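Local coordinates for Lin2634 protein (Listeria innocua, PDB 3MZO) that probably acts as a metal-dependent phosphohydrolase of the HD-domain superfamily, related to the YfbR-like 5'-deoxynucleotidases, and binds calcium ions, at residues T39-F44 with D138-L143; E63-H68 with K132-S137; E165-I170 with K180-E185. One frame throughout, in Å; residues are numbered along the deposited sequence.

Contact 1: T39-F44 with D138-L143; sequences TSIAQF and DKVDLL. With CA (calcium ion), chain K.
I41 sends its side chain from helix 31-51 into the flank of helix 129-151, where it meets V140 and the root of D141. The terminal methyl does most of the touching: CD1 of I41 lies 4.0 Å from CG1 of V140 and 4.0 Å from CB of D141, the I41 and D141 side chains crossing at about a right angle. The second branch, CG2 of I41, comes up on V140 as well, 4.2 Å from its CB. With CG1 beside the backbone N (chi1 -68°) and chi2 close to extended, the isoleucine reaches CD1 forward into this position, while V140 turns its own CG1 back to meet it. All three residues are buried, and V140 also touches I170 and F182 of the two following helices.

Polar groups begin immediately beyond this apolar patch. The carboxylate of D141 continues past I41, and its OD2 is hydrogen-bonded to ND1 of H34, whose NE2 binds calcium; D141 is thus a second-shell residue that probably helps to hold that imidazole in its orientation. One turn away, D138 points its CB away from residues 39-44 and binds the same calcium through OD1 at 2.6 Å. OD2 of D138 forms a salt bridge with K125 and takes a weak bond from the metal-bound water, 3.4 Å from that oxygen. H68 and D69 complete the protein ligands, giving the H...HD...D set of the HD domain. Apolar contact and metal site thus adjoin on helix 129-151, with D138 binding calcium directly and D141 acting one shell out through H34.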
# COMPACT_ATOMS: atom_id res chain seq x y z
N THR B 39 26.12 0.56 -2.38
CA THR B 39 27.08 0.64 -3.51
C THR B 39 27.51 2.11 -3.73
O THR B 39 28.70 2.40 -3.86
CB THR B 39 26.54 -0.03 -4.77
OG1 THR B 39 26.11 -1.36 -4.44
CG2 THR B 39 27.61 -0.14 -5.85
N SER B 40 26.57 3.05 -3.67
CA SER B 40 26.92 4.48 -3.71
C SER B 40 27.82 4.96 -2.59
O SER B 40 28.80 5.70 -2.84
CB SER B 40 25.66 5.31 -3.80
OG SER B 40 24.90 4.92 -4.95
N ILE B 41 27.51 4.53 -1.36
CA ILE B 41 28.34 4.80 -0.19
C ILE B 41 29.75 4.22 -0.39
O ILE B 41 30.74 4.92 -0.19
CB ILE B 41 27.66 4.27 1.13
CG1 ILE B 41 26.41 5.11 1.46
CG2 ILE B 41 28.65 4.29 2.32
CD1 ILE B 41 25.39 4.38 2.39
N ALA B 42 29.84 2.98 -0.83
CA ALA B 42 31.13 2.31 -1.03
C ALA B 42 31.99 3.05 -2.06
O ALA B 42 33.22 3.22 -1.88
CB ALA B 42 30.94 0.83 -1.43
N GLN B 43 31.34 3.48 -3.13
CA GLN B 43 31.96 4.27 -4.20
C GLN B 43 32.56 5.53 -3.63
O GLN B 43 33.64 5.95 -4.04
CB GLN B 43 30.89 4.63 -5.24
CG GLN B 43 31.24 5.67 -6.32
CD GLN B 43 30.14 5.79 -7.35
OE1 GLN B 43 30.14 5.09 -8.37
NE2 GLN B 43 29.19 6.66 -7.07
N PHE B 44 31.84 6.18 -2.71
CA PHE B 44 32.39 7.36 -2.09
C PHE B 44 33.62 7.02 -1.25
O PHE B 44 34.64 7.70 -1.34
CB PHE B 44 31.38 8.11 -1.23
CG PHE B 44 32.02 9.17 -0.41
CD1 PHE B 44 32.42 10.35 -0.99
CD2 PHE B 44 32.31 8.95 0.94
CE1 PHE B 44 33.09 11.33 -0.23
CE2 PHE B 44 32.95 9.92 1.69
CZ PHE B 44 33.34 11.12 1.10
N ASP B 138 27.74 -0.80 4.54
CA ASP B 138 26.53 -1.45 5.04
C ASP B 138 26.11 -0.84 6.40
O ASP B 138 24.94 -0.50 6.61
CB ASP B 138 26.83 -2.95 5.14
CG ASP B 138 25.58 -3.79 5.36
OD1 ASP B 138 24.46 -3.32 5.11
OD2 ASP B 138 25.75 -4.97 5.77
N LYS B 139 27.06 -0.69 7.32
CA LYS B 139 26.75 -0.07 8.61
C LYS B 139 26.39 1.40 8.49
O LYS B 139 25.55 1.89 9.22
CB LYS B 139 27.90 -0.25 9.62
CG LYS B 139 28.18 -1.68 10.03
CD LYS B 139 26.97 -2.41 10.59
CE LYS B 139 27.32 -3.87 10.92
NZ LYS B 139 26.25 -4.48 11.68
N VAL B 140 27.00 2.11 7.56
CA VAL B 140 26.62 3.50 7.33
C VAL B 140 25.16 3.57 6.88
O VAL B 140 24.43 4.47 7.32
CB VAL B 140 27.54 4.25 6.35
CG1 VAL B 140 26.89 5.55 5.90
CG2 VAL B 140 28.90 4.51 7.01
N ASP B 141 24.71 2.66 6.01
CA ASP B 141 23.32 2.73 5.54
C ASP B 141 22.37 2.41 6.71
O ASP B 141 21.34 3.06 6.87
CB ASP B 141 23.02 1.82 4.35
CG ASP B 141 21.59 2.03 3.81
OD1 ASP B 141 21.20 3.18 3.55
OD2 ASP B 141 20.83 1.05 3.68
N LEU B 142 22.74 1.43 7.51
CA LEU B 142 21.97 1.05 8.69
C LEU B 142 21.89 2.23 9.67
O LEU B 142 20.87 2.49 10.29
CB LEU B 142 22.64 -0.15 9.33
CG LEU B 142 21.88 -1.04 10.29
CD1 LEU B 142 20.63 -1.67 9.66
CD2 LEU B 142 22.84 -2.10 10.81
N LEU B 143 23.00 2.95 9.80
CA LEU B 143 23.05 4.13 10.64
C LEU B 143 22.12 5.23 10.12
O LEU B 143 21.40 5.87 10.90
CB LEU B 143 24.50 4.65 10.73
CG LEU B 143 24.82 5.73 11.76
CD1 LEU B 143 25.18 5.11 13.11
CD2 LEU B 143 25.96 6.62 11.27
CA CA K . 23.26 -5.44 4.22
O HOH W 1 24.26 -7.84 4.69

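Contact 2: E63-H68 with K132-S137. With CA (calcium ion), chain M; CA (calcium ion), chain K.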
# COMPACT_ATOMS: atom_id res chain seq x y z
N GLU B 63 31.58 -4.96 -7.00
CA GLU B 63 30.96 -6.27 -6.99
C GLU B 63 30.60 -6.74 -5.56
O GLU B 63 29.56 -7.35 -5.38
CB GLU B 63 31.80 -7.31 -7.77
CG GLU B 63 32.98 -7.82 -7.07
CD GLU B 63 33.93 -8.62 -7.99
OE1 GLU B 63 33.67 -8.80 -9.22
OE2 GLU B 63 34.94 -9.10 -7.44
N LYS B 64 31.42 -6.42 -4.57
CA LYS B 64 31.08 -6.76 -3.19
C LYS B 64 29.85 -5.99 -2.71
O LYS B 64 28.92 -6.59 -2.16
CB LYS B 64 32.27 -6.47 -2.25
CG LYS B 64 33.42 -7.45 -2.37
CD LYS B 64 34.69 -6.90 -1.68
CE LYS B 64 35.83 -7.94 -1.68
NZ LYS B 64 35.47 -9.13 -0.90
N ALA B 65 29.82 -4.67 -2.95
CA ALA B 65 28.73 -3.80 -2.49
C ALA B 65 27.43 -4.07 -3.23
O ALA B 65 26.35 -4.13 -2.61
CB ALA B 65 29.12 -2.33 -2.63
N LEU B 66 27.51 -4.25 -4.54
CA LEU B 66 26.32 -4.43 -5.36
C LEU B 66 25.55 -5.71 -5.02
O LEU B 66 24.33 -5.71 -4.95
CB LEU B 66 26.68 -4.43 -6.86
CG LEU B 66 25.45 -4.46 -7.77
CD1 LEU B 66 24.65 -3.15 -7.68
CD2 LEU B 66 25.87 -4.79 -9.22
N ASN B 67 26.29 -6.80 -4.83
CA ASN B 67 25.72 -8.13 -4.70
C ASN B 67 25.57 -8.66 -3.28
O ASN B 67 25.08 -9.74 -3.11
CB ASN B 67 26.58 -9.09 -5.50
CG ASN B 67 26.78 -8.62 -6.95
OD1 ASN B 67 25.81 -8.48 -7.69
ND2 ASN B 67 28.02 -8.38 -7.35
N HIS B 68 25.90 -7.86 -2.27
CA HIS B 68 26.05 -8.41 -0.92
C HIS B 68 24.74 -8.89 -0.31
O HIS B 68 24.80 -9.77 0.51
CB HIS B 68 26.72 -7.43 0.05
CG HIS B 68 25.84 -6.33 0.57
ND1 HIS B 68 25.48 -5.24 -0.19
CD2 HIS B 68 25.33 -6.11 1.80
CE1 HIS B 68 24.72 -4.43 0.53
NE2 HIS B 68 24.62 -4.94 1.75
N LYS B 132 36.48 -4.44 3.63
CA LYS B 132 36.25 -3.54 4.74
C LYS B 132 35.41 -2.35 4.31
O LYS B 132 34.57 -1.86 5.09
CB LYS B 132 37.56 -3.08 5.35
CG LYS B 132 38.37 -4.19 5.94
CD LYS B 132 39.71 -3.67 6.46
CE LYS B 132 40.42 -4.76 7.18
NZ LYS B 132 41.75 -4.33 7.73
N ILE B 133 35.59 -1.90 3.07
CA ILE B 133 34.73 -0.83 2.56
C ILE B 133 33.30 -1.31 2.55
O ILE B 133 32.39 -0.53 2.88
CB ILE B 133 35.18 -0.31 1.18
CG1 ILE B 133 36.45 0.56 1.33
CG2 ILE B 133 34.08 0.51 0.47
CD1 ILE B 133 37.10 0.88 0.03
N LEU B 134 33.07 -2.57 2.19
CA LEU B 134 31.70 -3.11 2.24
C LEU B 134 31.18 -3.14 3.66
O LEU B 134 30.03 -2.78 3.91
CB LEU B 134 31.62 -4.52 1.64
CG LEU B 134 30.26 -5.25 1.78
CD1 LEU B 134 29.06 -4.47 1.23
CD2 LEU B 134 30.34 -6.65 1.15
N ALA B 135 32.03 -3.57 4.61
CA ALA B 135 31.62 -3.64 6.01
C ALA B 135 31.16 -2.27 6.51
O ALA B 135 30.08 -2.17 7.11
CB ALA B 135 32.75 -4.25 6.96
N ILE B 136 31.93 -1.22 6.26
CA ILE B 136 31.59 0.07 6.82
C ILE B 136 30.40 0.67 6.09
O ILE B 136 29.59 1.36 6.71
CB ILE B 136 32.76 1.06 6.91
CG1 ILE B 136 33.31 1.41 5.53
CG2 ILE B 136 33.89 0.51 7.82
CD1 ILE B 136 34.46 2.46 5.57
N SER B 137 30.29 0.40 4.78
CA SER B 137 29.24 1.00 3.94
C SER B 137 27.83 0.50 4.29
O SER B 137 26.86 1.27 4.31
CB SER B 137 29.56 0.73 2.45
OG SER B 137 30.72 1.46 2.05
CA CA M . 24.15 -10.26 2.93
CA CA K . 23.26 -5.44 4.22
O HOH W 1 24.26 -7.84 4.69
O HOH W 2 21.92 -10.72 3.97
O HOH W 3 26.63 -9.62 3.33
O HOH W 4 24.39 -12.17 1.89
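I133 O, the carbonyl just before the L134 that packs against H68, accepts two bonds from S137: the hydroxyl OG at 2.7 Å and the amide N at 3.0 Å, arriving from opposite faces of the carbonyl plane. Across the contact, L134 is the residue that carries the packing. Its CD1 sits over one face of the H68 imidazole, 4.0 Å from the ring centroid and 20° off the normal, a CH-pi contact displaced toward the rim. The same methyl rests on A65 CA at 3.8 Å, and the sister methyl CD2 lies 3.6 Å from K64 O.

H68 is the histidine of the HD pair of this domain, and it binds two calcium ions, one through its ring and one through its backbone. NE2 binds the first in the ring plane at a long 2.9 Å, alongside H34, D69 and D138, while its backbone O binds the second at 2.6 Å, with D69 and three waters. The other ring nitrogen, ND1, donates to A65 O at 2.8 Å along a fairly straight path (157°), close to the ring plane. With chi1 at 78°, CG stands between the backbone N and carbonyl carbon, which turns the ND1 edge of the imidazole back toward A65 O. K64, whose CB also meets L134, leads its amine away to G124 O and the carboxylate of D126.

Contact 3: E165-I170 with K180-E185; sequences EALATI and KYFLKE
F182 approaches I170 and L167 from helix 177-191 with its CB directed at the opposing helix. CG stands anti to the backbone N (chi1 175°), which carries the ring straight on toward helix 158-172. From there one side of the ring makes the contact. CD2 meets CG2 of I170 at 4.0 Å, the two side chains crossing at about a right angle. One atom farther, CE2 meets CD1 of L167 at 4.1 Å, and this methyl lies near the ring plane, at the edge. CZ, at the tip, abuts L143 of helix 129-151.

The two segments belong to consecutive helices of the all-helical HD-domain fold; the axes of these short segments run at 124° to each other and approach to 12.0 Å. At that spacing the backbones stand well apart, and the join is made by the ends of apolar side chains. L183 adds a lighter touch, its CD2 4.5 Å from CD1 of L167, so the L167 methyl touches two neighbouring residues of the facing helix. Other helices add to the packing: I170 also meets the side chain of K139, while L167 touches T205 and I208 of helix 201-211.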
# COMPACT_ATOMS: atom_id res chain seq x y z
N GLU B 165 24.84 0.17 17.69
CA GLU B 165 25.62 -0.96 17.20
C GLU B 165 26.35 -0.58 15.94
O GLU B 165 27.53 -0.93 15.79
CB GLU B 165 24.72 -2.17 16.93
CG GLU B 165 25.46 -3.46 16.46
CD GLU B 165 25.88 -3.47 14.95
OE1 GLU B 165 25.18 -2.89 14.07
OE2 GLU B 165 26.92 -4.10 14.64
N ALA B 166 25.66 0.11 15.03
CA ALA B 166 26.24 0.50 13.76
C ALA B 166 27.41 1.46 13.99
O ALA B 166 28.51 1.21 13.50
CB ALA B 166 25.15 1.10 12.82
N LEU B 167 27.22 2.51 14.78
CA LEU B 167 28.32 3.42 15.07
C LEU B 167 29.50 2.74 15.79
O LEU B 167 30.66 2.89 15.40
CB LEU B 167 27.82 4.65 15.85
CG LEU B 167 28.80 5.84 15.94
CD1 LEU B 167 29.33 6.37 14.54
CD2 LEU B 167 28.12 6.94 16.73
N ALA B 168 29.20 1.94 16.81
CA ALA B 168 30.22 1.15 17.50
C ALA B 168 31.07 0.38 16.50
O ALA B 168 32.29 0.45 16.53
CB ALA B 168 29.57 0.19 18.49
N THR B 169 30.42 -0.34 15.59
CA THR B 169 31.14 -1.10 14.57
C THR B 169 31.97 -0.20 13.63
O THR B 169 33.14 -0.48 13.41
CB THR B 169 30.16 -1.96 13.77
OG1 THR B 169 29.43 -2.75 14.70
CG2 THR B 169 30.87 -2.88 12.80
N ILE B 170 31.39 0.88 13.11
CA ILE B 170 32.16 1.82 12.30
C ILE B 170 33.46 2.26 13.03
O ILE B 170 34.53 2.37 12.41
CB ILE B 170 31.28 3.06 11.90
CG1 ILE B 170 30.19 2.63 10.91
CG2 ILE B 170 32.11 4.16 11.27
CD1 ILE B 170 29.10 3.65 10.69
N LYS B 180 38.04 7.69 9.11
CA LYS B 180 38.56 8.96 9.64
C LYS B 180 37.76 10.08 8.98
O LYS B 180 37.32 11.02 9.66
CB LYS B 180 40.05 9.17 9.33
CG LYS B 180 41.03 8.39 10.22
CD LYS B 180 42.48 8.73 9.80
CE LYS B 180 43.44 7.57 9.99
NZ LYS B 180 43.61 7.25 11.42
N TYR B 181 37.56 9.98 7.67
CA TYR B 181 36.76 11.00 6.99
C TYR B 181 35.34 11.04 7.53
O TYR B 181 34.83 12.11 7.83
CB TYR B 181 36.72 10.79 5.47
CG TYR B 181 36.04 11.96 4.83
CD1 TYR B 181 36.76 13.11 4.52
CD2 TYR B 181 34.66 11.97 4.61
CE1 TYR B 181 36.15 14.22 3.96
CE2 TYR B 181 34.03 13.08 4.04
CZ TYR B 181 34.79 14.19 3.72
OH TYR B 181 34.20 15.30 3.18
N PHE B 182 34.69 9.89 7.62
CA PHE B 182 33.32 9.83 8.15
C PHE B 182 33.13 10.51 9.53
O PHE B 182 32.19 11.28 9.72
CB PHE B 182 32.81 8.38 8.21
CG PHE B 182 31.47 8.24 8.86
CD1 PHE B 182 30.30 8.37 8.12
CD2 PHE B 182 31.37 8.00 10.24
CE1 PHE B 182 29.06 8.29 8.71
CE2 PHE B 182 30.12 7.90 10.85
CZ PHE B 182 28.95 8.05 10.06
N LEU B 183 34.03 10.24 10.48
CA LEU B 183 33.90 10.76 11.83
C LEU B 183 34.21 12.26 11.89
O LEU B 183 33.54 13.01 12.59
CB LEU B 183 34.84 10.02 12.79
CG LEU B 183 34.56 8.53 12.96
CD1 LEU B 183 35.80 7.85 13.54
CD2 LEU B 183 33.31 8.32 13.82
N LYS B 184 35.22 12.69 11.14
CA LYS B 184 35.58 14.10 11.12
C LYS B 184 34.51 15.00 10.46
O LYS B 184 34.16 16.06 10.97
CB LYS B 184 36.94 14.25 10.42
CG LYS B 184 37.56 15.64 10.49
CD LYS B 184 38.77 15.77 9.55
CE LYS B 184 39.32 17.19 9.54
NZ LYS B 184 40.61 17.25 8.84
N GLU B 185 33.98 14.56 9.32
CA GLU B 185 33.16 15.44 8.49
C GLU B 185 31.69 15.07 8.38
O GLU B 185 30.83 15.95 8.40
CB GLU B 185 33.75 15.52 7.08
CG GLU B 185 35.18 16.05 7.02
CD GLU B 185 35.29 17.52 7.41
OE1 GLU B 185 34.25 18.23 7.48
OE2 GLU B 185 36.44 17.96 7.65

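Overall arrangement
Helix 129-151 runs through the whole arrangement: it supplies one segment each to contacts 1 and 2, whose centres are 8 Å apart, and meets both helices of contact 3. T39 and A42 of contact 1 lie directly against residues of contact 2, with A42 CA 3.2 Å from S137 OG. Both contacts deliver ligands to one calcium, D138 from contact 1 and H68 from contact 2, and share its bound water. Contact 3 is set farther back, its centre 11 Å from contact 1 and 16 Å from contact 2, with the I170 side chain about 13 Å from a calcium. Its tie to contact 1 includes a salt bridge, K139 NZ to E165 OE1 at 3.1 Å.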